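Side-chain contact in metallo-beta-lactamase (Serratia marcescens, PDB 6K4X), which hydrolyses the amide bond of beta-lactam antibiotics, probably with the help of its two active-site zinc ions: residues G105-S110 with G115-F120. Sequence-based numbering, arbitrary orientation. Where two conformers were deposited one is given.
Sequences GVSPKS and GSLSNF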
ATOM      1  N   GLY A 105      -4.659   9.350 -13.869  1.00  7.56           N
ATOM      2  CA  GLY A 105      -5.683   8.438 -13.400  1.00  7.96           C
ATOM      3  C   GLY A 105      -6.074   7.371 -14.398  1.00  7.92           C
ATOM      4  O   GLY A 105      -7.116   6.760 -14.238  1.00  8.76           O
ATOM      5  N   VAL A 106      -5.206   7.089 -15.373  1.00  7.03           N
ATOM      6  CA  VAL A 106      -5.468   6.109 -16.415  1.00  7.40           C
ATOM      7  C   VAL A 106      -4.278   5.148 -16.475  1.00  7.31           C
ATOM      8  O   VAL A 106      -3.154   5.561 -16.713  1.00  8.00           O
ATOM      9  CB  VAL A 106      -5.663   6.758 -17.794  1.00  9.17           C
ATOM     10  CG1 VAL A 106      -5.947   5.711 -18.855  1.00  9.83           C
ATOM     11  CG2 VAL A 106      -6.741   7.835 -17.775  1.00  9.88           C
ATOM     12  N   SER A 107      -4.541   3.864 -16.246  1.00  7.21           N
ATOM     13  CA  SER A 107      -3.512   2.839 -16.295  1.00  7.72           C
ATOM     14  C   SER A 107      -3.165   2.496 -17.741  1.00  7.96           C
ATOM     15  O   SER A 107      -4.046   2.456 -18.598  1.00  8.54           O
ATOM     16  CB  SER A 107      -3.939   1.587 -15.568  1.00  7.97           C
ATOM     17  OG  SER A 107      -3.971   1.758 -14.162  1.00  8.06           O
ATOM     18  N   PRO A 108      -1.888   2.205 -18.039  1.00  8.30           N
ATOM     19  CA  PRO A 108      -1.428   1.963 -19.398  1.00  9.20           C
ATOM     20  C   PRO A 108      -1.576   0.505 -19.820  1.00  8.83           C
ATOM     21  O   PRO A 108      -1.834  -0.388 -19.009  1.00  8.78           O
ATOM     22  CB  PRO A 108       0.063   2.303 -19.301  1.00 11.35           C
ATOM     23  CG  PRO A 108       0.438   1.879 -17.904  1.00 10.58           C
ATOM     24  CD  PRO A 108      -0.781   2.233 -17.074  1.00  9.07           C
ATOM     25  N   LYS A 109      -1.303   0.279 -21.112  1.00  9.62           N
ATOM     26  CA  LYS A 109      -1.583  -1.009 -21.740  1.00 11.42           C
ATOM     27  C   LYS A 109      -0.647  -2.102 -21.226  1.00  9.94           C
ATOM     28  O   LYS A 109      -0.953  -3.311 -21.336  1.00 13.10           O
ATOM     29  CB  LYS A 109      -1.536  -0.878 -23.262  1.00 11.47           C
ATOM     30  CG  LYS A 109      -0.195  -0.481 -23.840  1.00 12.53           C
ATOM     31  CD  LYS A 109      -0.283  -0.310 -25.337  1.00 15.09           C
ATOM     32  CE  LYS A 109       1.002   0.191 -25.952  1.00 19.59           C
ATOM     33  NZ  LYS A 109       0.822   0.372 -27.414  1.00 20.48           N
ATOM     34  N   SER A 110       0.455  -1.755 -20.582  1.00 10.17           N
ATOM     35  CA  SER A 110       1.338  -2.743 -19.968  1.00 12.26           C
ATOM     36  C   SER A 110       0.673  -3.423 -18.767  1.00  9.44           C
ATOM     37  O   SER A 110       1.130  -4.464 -18.330  1.00 10.94           O
ATOM     38  CB  SER A 110       2.645  -2.115 -19.535  1.00 14.38           C
ATOM     39  OG  SER A 110       2.402  -0.980 -18.722  1.00 22.42           O
ATOM     40  N   GLY A 115      -7.925  -2.787 -20.015  1.00  8.71           N
ATOM     41  CA  GLY A 115      -9.164  -3.201 -20.678  1.00 10.51           C
ATOM     42  C   GLY A 115     -10.292  -3.356 -19.681  1.00 11.14           C
ATOM     43  O   GLY A 115     -11.480  -3.338 -20.062  1.00 14.47           O
ATOM     44  N   SER A 116      -9.940  -3.513 -18.402  1.00 10.09           N
ATOM     45  CA  SER A 116     -10.909  -3.839 -17.372  0.50  9.86           C
ATOM     46  C   SER A 116     -10.808  -2.882 -16.178  1.00 10.47           C
ATOM     47  O   SER A 116     -11.553  -3.023 -15.215  1.00 13.67           O
ATOM     48  CB  SER A 116     -10.777  -5.279 -16.929  0.50  9.24           C
ATOM     49  OG  SER A 116      -9.603  -5.471 -16.150  0.50  8.83           O
ATOM     50  N   LEU A 117      -9.927  -1.880 -16.245  1.00  9.54           N
ATOM     51  CA  LEU A 117      -9.710  -0.982 -15.107  1.00  9.39           C
ATOM     52  C   LEU A 117     -10.599   0.253 -15.227  1.00  9.73           C
ATOM     53  O   LEU A 117     -10.858   0.724 -16.339  1.00 12.87           O
ATOM     54  CB  LEU A 117      -8.242  -0.554 -15.030  1.00  8.75           C
ATOM     55  CG  LEU A 117      -7.267  -1.673 -14.688  1.00  8.43           C
ATOM     56  CD1 LEU A 117      -5.843  -1.291 -15.074  1.00  9.42           C
ATOM     57  CD2 LEU A 117      -7.364  -2.025 -13.211  1.00  9.71           C
ATOM     58  N   SER A 118     -10.990   0.799 -14.076  1.00  9.75           N
ATOM     59  CA  SER A 118     -11.711   2.053 -14.044  1.00  9.80           C
ATOM     60  C   SER A 118     -10.728   3.183 -13.749  1.00  8.24           C
ATOM     61  O   SER A 118      -9.868   3.073 -12.877  1.00  9.31           O
ATOM     62  CB  SER A 118     -12.815   2.024 -13.028  1.00 13.56           C
ATOM     63  OG  SER A 118     -13.756   1.003 -13.336  1.00 19.97           O
ATOM     64  N   ASN A 119     -10.877   4.294 -14.452  1.00  8.38           N
ATOM     65  CA  ASN A 119     -10.058   5.463 -14.224  1.00  7.94           C
ATOM     66  C   ASN A 119     -10.373   6.085 -12.869  1.00  7.17           C
ATOM     67  O   ASN A 119     -11.414   5.815 -12.271  1.00  9.36           O
ATOM     68  CB  ASN A 119     -10.265   6.512 -15.309  1.00  8.33           C
ATOM     69  CG  ASN A 119      -9.906   6.010 -16.690  1.00  9.32           C
ATOM     70  OD1 ASN A 119      -9.215   5.010 -16.869  1.00 10.27           O
ATOM     71  ND2 ASN A 119     -10.335   6.756 -17.689  1.00 11.54           N
ATOM     72  N   PHE A 120      -9.474   6.931 -12.397  1.00  7.39           N
ATOM     73  CA  PHE A 120      -9.653   7.606 -11.144  1.00  6.89           C
ATOM     74  C   PHE A 120      -9.091   9.016 -11.262  1.00  7.72           C
ATOM     75  O   PHE A 120      -8.473   9.382 -12.266  1.00  7.81           O
ATOM     76  CB  PHE A 120      -9.023   6.782 -10.016  1.00  7.02           C
ATOM     77  CG  PHE A 120      -7.542   6.521 -10.163  1.00  7.30           C
ATOM     78  CD1 PHE A 120      -7.085   5.398 -10.835  1.00  7.84           C
ATOM     79  CD2 PHE A 120      -6.616   7.397  -9.625  1.00  7.77           C
ATOM     80  CE1 PHE A 120      -5.726   5.160 -10.966  1.00  8.44           C
ATOM     81  CE2 PHE A 120      -5.260   7.170  -9.781  1.00  8.17           C
ATOM     82  CZ  PHE A 120      -4.821   6.042 -10.431  1.00  8.13           C
TER
HETATM   83  O   HOH W   1      -7.443   3.120 -15.869  1.00  9.33           O
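The two limbs of the active-site loop that runs from helix 99-104 to strand 126-129 meet first where Gly105 packs on Phe120. Gly105 CA sits over the phenyl ring, 3.8 Å from the centroid and only 8° off the normal, a CH-pi contact at the ring centre. Phe120 reaches this place because CG stands between the backbone N and the carbonyl carbon (chi1 59°), which folds the ring back over the glycine. The backbones meet here as well: Phe120 N donates to Gly105 O at 3.0 Å, with 159° at the hydrogen. A weaker CA-H...O contact runs the other way, Gly105 CA to Phe120 O at 3.2 Å. Gly105 is the first residue to leave the helical conformation of helix 99-104, and it does so with positive phi.

Farther along, the limbs are joined through water. Asn119 OD1 accepts a hydrogen bond from a water at 2.8 Å, and the same water accepts from Ser107 N at 3.0 Å, thereby satisfying a main-chain N-H. Alongside this bridge Val106 and Asn119 point the same way, Val106 CG2 lying 3.8 Å from Asn119 ND2.

Within the metallo-beta-lactamase fold this loop borders the metal site, and Leu117 brings the contact to it: its side chain is about 6 Å from a bound zinc ion and equally near the inhibitor 4-amino-2-sulfanylbenzoic acid. Its CD1 branch presses on Ser107 CB at 3.5 Å, tight for two carbons. Both side chains also touch His74, a zinc ligand, while Phe120 leans on Glu75 and Ala78 of helix 75-78.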